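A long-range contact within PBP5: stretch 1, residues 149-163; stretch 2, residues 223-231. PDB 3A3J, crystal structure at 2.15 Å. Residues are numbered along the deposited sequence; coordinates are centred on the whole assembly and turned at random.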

# COMPACT_ATOMS: atom_id res chain seq x y z
N SER A 149 -10.96 -9.65 1.57
CA SER A 149 -10.37 -8.42 1.13
C SER A 149 -10.57 -8.44 -0.36
O SER A 149 -11.33 -9.29 -0.91
CB SER A 149 -8.89 -8.31 1.51
OG SER A 149 -8.41 -6.96 1.38
N SER A 150 -9.86 -7.56 -1.02
CA SER A 150 -9.88 -7.54 -2.50
C SER A 150 -8.52 -7.05 -3.03
O SER A 150 -7.70 -6.47 -2.27
CB SER A 150 -11.01 -6.62 -2.96
OG SER A 150 -10.53 -5.28 -2.82
N ALA A 151 -8.29 -7.24 -4.34
CA ALA A 151 -7.04 -6.88 -4.95
C ALA A 151 -6.77 -5.43 -4.76
O ALA A 151 -5.66 -5.02 -4.39
CB ALA A 151 -7.11 -7.26 -6.48
N ARG A 152 -7.79 -4.59 -4.97
CA ARG A 152 -7.58 -3.12 -4.85
C ARG A 152 -7.34 -2.73 -3.39
O ARG A 152 -6.50 -1.87 -3.09
CB ARG A 152 -8.83 -2.34 -5.38
CG ARG A 152 -8.58 -0.79 -5.44
CD ARG A 152 -9.83 0.03 -5.28
NE ARG A 152 -10.83 -0.38 -6.26
CZ ARG A 152 -10.91 0.22 -7.45
NH1 ARG A 152 -11.84 -0.15 -8.33
NH2 ARG A 152 -10.05 1.21 -7.74
N ASP A 153 -8.10 -3.32 -2.47
CA ASP A 153 -7.92 -3.00 -1.01
C ASP A 153 -6.53 -3.42 -0.54
O ASP A 153 -5.78 -2.68 0.18
CB ASP A 153 -9.02 -3.68 -0.18
CG ASP A 153 -10.38 -2.94 -0.31
OD1 ASP A 153 -10.41 -1.92 -1.06
OD2 ASP A 153 -11.36 -3.39 0.36
N MET A 154 -6.11 -4.58 -1.05
CA MET A 154 -4.70 -5.01 -0.69
C MET A 154 -3.65 -4.13 -1.36
O MET A 154 -2.59 -3.87 -0.80
CB MET A 154 -4.50 -6.54 -1.02
CG MET A 154 -5.17 -7.46 0.08
SD MET A 154 -4.18 -7.17 1.52
CE MET A 154 -5.25 -7.85 2.73
N ALA A 155 -3.94 -3.61 -2.56
CA ALA A 155 -2.97 -2.62 -3.12
C ALA A 155 -2.94 -1.39 -2.23
O ALA A 155 -1.88 -0.80 -1.95
CB ALA A 155 -3.32 -2.25 -4.63
N ILE A 156 -4.13 -0.97 -1.79
CA ILE A 156 -4.18 0.26 -0.94
C ILE A 156 -3.45 0.03 0.37
O ILE A 156 -2.60 0.86 0.81
CB ILE A 156 -5.67 0.75 -0.74
CG1 ILE A 156 -6.24 1.24 -2.08
CG2 ILE A 156 -5.72 1.87 0.32
CD1 ILE A 156 -7.74 1.29 -2.14
N ILE A 157 -3.63 -1.16 0.93
CA ILE A 157 -2.94 -1.49 2.24
C ILE A 157 -1.46 -1.52 2.03
O ILE A 157 -0.68 -0.97 2.82
CB ILE A 157 -3.41 -2.90 2.89
CG1 ILE A 157 -4.90 -2.80 3.26
CG2 ILE A 157 -2.51 -3.26 4.05
CD1 ILE A 157 -5.68 -4.12 3.46
N GLY A 158 -1.03 -2.12 0.93
CA GLY A 158 0.48 -2.21 0.76
C GLY A 158 1.00 -0.80 0.51
O GLY A 158 2.08 -0.42 0.97
N ALA A 159 0.25 0.05 -0.18
CA ALA A 159 0.84 1.46 -0.37
C ALA A 159 1.03 2.20 0.94
O ALA A 159 2.00 2.99 1.14
CB ALA A 159 -0.06 2.29 -1.32
N HIS A 160 0.11 1.94 1.88
CA HIS A 160 0.18 2.60 3.21
C HIS A 160 1.34 2.10 4.00
O HIS A 160 2.00 2.85 4.69
CB HIS A 160 -1.09 2.34 4.02
CG HIS A 160 -2.16 3.37 3.79
ND1 HIS A 160 -2.03 4.67 4.23
CD2 HIS A 160 -3.34 3.30 3.12
CE1 HIS A 160 -3.13 5.35 3.90
NE2 HIS A 160 -3.92 4.56 3.19
N ILE A 161 1.60 0.78 3.93
CA ILE A 161 2.86 0.32 4.54
C ILE A 161 4.08 0.99 3.92
O ILE A 161 5.00 1.45 4.62
CB ILE A 161 3.03 -1.27 4.33
CG1 ILE A 161 1.90 -2.06 5.09
CG2 ILE A 161 4.43 -1.69 4.77
CD1 ILE A 161 1.55 -3.41 4.48
N ILE A 162 4.17 0.97 2.60
CA ILE A 162 5.33 1.58 1.98
C ILE A 162 5.40 3.07 2.32
O ILE A 162 6.45 3.61 2.67
CB ILE A 162 5.28 1.40 0.42
CG1 ILE A 162 5.38 -0.13 0.12
CG2 ILE A 162 6.39 2.27 -0.26
CD1 ILE A 162 4.86 -0.55 -1.25
N ARG A 163 4.26 3.73 2.22
CA ARG A 163 4.21 5.21 2.47
C ARG A 163 4.35 5.57 3.99
O ARG A 163 5.17 6.38 4.37
CB ARG A 163 2.88 5.78 1.90
CG ARG A 163 2.75 7.34 2.11
CD ARG A 163 1.58 7.85 1.25
NE ARG A 163 2.04 7.92 -0.11
CZ ARG A 163 1.59 7.21 -1.13
NH1 ARG A 163 0.61 6.36 -1.02
NH2 ARG A 163 2.16 7.39 -2.30
N MET A 223 10.06 5.34 -10.40
CA MET A 223 8.72 4.85 -10.65
C MET A 223 8.49 3.63 -9.70
O MET A 223 9.42 2.80 -9.51
CB MET A 223 8.54 4.46 -12.08
CG MET A 223 7.09 4.31 -12.41
SD MET A 223 7.03 3.75 -14.10
CE MET A 223 5.30 3.52 -14.40
N ARG A 224 7.35 3.60 -9.01
CA ARG A 224 7.02 2.46 -8.14
C ARG A 224 5.69 1.89 -8.49
O ARG A 224 4.71 2.62 -8.55
CB ARG A 224 7.08 2.76 -6.62
CG ARG A 224 6.73 1.44 -5.79
CD ARG A 224 6.81 1.65 -4.32
NE ARG A 224 8.18 1.81 -3.85
CZ ARG A 224 8.93 0.79 -3.47
NH1 ARG A 224 8.44 -0.44 -3.62
NH2 ARG A 224 10.16 0.97 -3.04
N LEU A 225 5.64 0.60 -8.73
CA LEU A 225 4.37 -0.08 -8.94
C LEU A 225 4.05 -1.12 -7.86
O LEU A 225 4.95 -1.63 -7.19
CB LEU A 225 4.37 -0.80 -10.29
CG LEU A 225 4.65 0.02 -11.60
CD1 LEU A 225 4.68 -0.91 -12.91
CD2 LEU A 225 3.65 1.18 -11.75
N ILE A 226 2.78 -1.47 -7.74
CA ILE A 226 2.37 -2.45 -6.81
C ILE A 226 1.44 -3.30 -7.58
O ILE A 226 0.51 -2.73 -8.21
CB ILE A 226 1.59 -1.77 -5.63
CG1 ILE A 226 2.57 -0.95 -4.82
CG2 ILE A 226 0.86 -2.83 -4.78
CD1 ILE A 226 1.81 -0.08 -3.77
N SER A 227 1.65 -4.64 -7.56
CA SER A 227 0.67 -5.54 -8.18
C SER A 227 0.03 -6.43 -7.14
O SER A 227 0.67 -6.71 -6.12
CB SER A 227 1.40 -6.46 -9.18
OG SER A 227 2.59 -7.11 -8.61
N VAL A 228 -1.16 -6.96 -7.45
CA VAL A 228 -1.80 -7.89 -6.61
C VAL A 228 -2.45 -8.91 -7.52
O VAL A 228 -3.16 -8.54 -8.42
CB VAL A 228 -2.94 -7.23 -5.67
CG1 VAL A 228 -3.54 -8.26 -4.75
CG2 VAL A 228 -2.37 -6.04 -4.86
N VAL A 229 -2.20 -10.20 -7.29
CA VAL A 229 -2.92 -11.25 -7.98
C VAL A 229 -3.55 -12.21 -6.94
O VAL A 229 -2.94 -12.53 -5.92
CB VAL A 229 -1.95 -12.06 -8.96
CG1 VAL A 229 -1.28 -11.08 -9.94
CG2 VAL A 229 -0.83 -12.81 -8.16
N MET A 230 -4.77 -12.67 -7.22
CA MET A 230 -5.43 -13.50 -6.31
C MET A 230 -5.98 -14.66 -7.09
O MET A 230 -6.30 -14.50 -8.27
CB MET A 230 -6.58 -12.71 -5.61
CG MET A 230 -6.03 -11.76 -4.63
SD MET A 230 -7.18 -10.49 -4.02
CE MET A 230 -6.55 -10.41 -2.35
N GLY A 231 -6.12 -15.80 -6.42
CA GLY A 231 -6.69 -17.00 -7.03
C GLY A 231 -5.86 -17.46 -8.23
O GLY A 231 -6.44 -17.79 -9.24

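The packing of a helix against a β-strand is usually a matter of shape, and this contact in PBP5 is a compact example. No hydrogen bond crosses between the helix 151-163 and the strand running through residues 224-230. The two segments run in roughly opposed directions, at 143°, their axes approaching to 8.1 Å, and together they bury 435 Å² through van der Waals contact.

The strand supplies its side of the contact by simple alternation. R224, I226, V228 and M230 direct their CA-to-CB bonds toward the helix, whereas S227 and V229 point away. I226 covers the most surface. Its m,t conformation carries CD1 to the helix backbone, 3.9 Å from A159 CA, and the same atom lies 3.9 Å from A159 CB and 4.0 Å from I162 CD1. A155 is reached by both branches: I226 CG2 lies 4.2 Å from A155 CB and I226 CD1 4.2 Å from A155 O. G158 also lines this site, its C atom 4.4 Å from I226 CD1. One branched side chain thus touches four residues of the helix, A155, G158, A159 and I162.

M230 makes the corresponding contact at the start of the helix. Its long, unbranched chain brings SD to 3.4 Å from A151 N and 4.1 Å from A151 CB, while its terminal CE reaches 4.1 Å from M154 CG. The helix here begins with a cap: S150 OG accepts a hydrogen bond from D153 N at 3.1 Å. The CB of S150 points away from the strand, while M230 SD packs beside the serine backbone, 3.8 Å from S150 C.

I162 anchors the other end of the contact. Besides meeting I226, it lays CG2 over one face of the R224 guanidinium, 4.0 Å from R224 NE. The flat face of such a group accepts an apolar neighbour readily, and R224 NH1 and NH2 have hydrogen-bonding partners elsewhere in the structure.

Between these residues, V228 sits where the backbones come nearest, 5.6 Å from A151 CA to V228 CA. A short β-branched side chain fits such a gap: V228 CG2 lies 3.5 Å from A151 O and 3.9 Å from A155 CB, and V228 CG1 lies 4.1 Å from A151 CB. The general principle is complementarity: I226, V228 and M230 come close to the helix backbone along a surface that includes three alanines and a glycine, while I162 meets I226 and R224 at its far end.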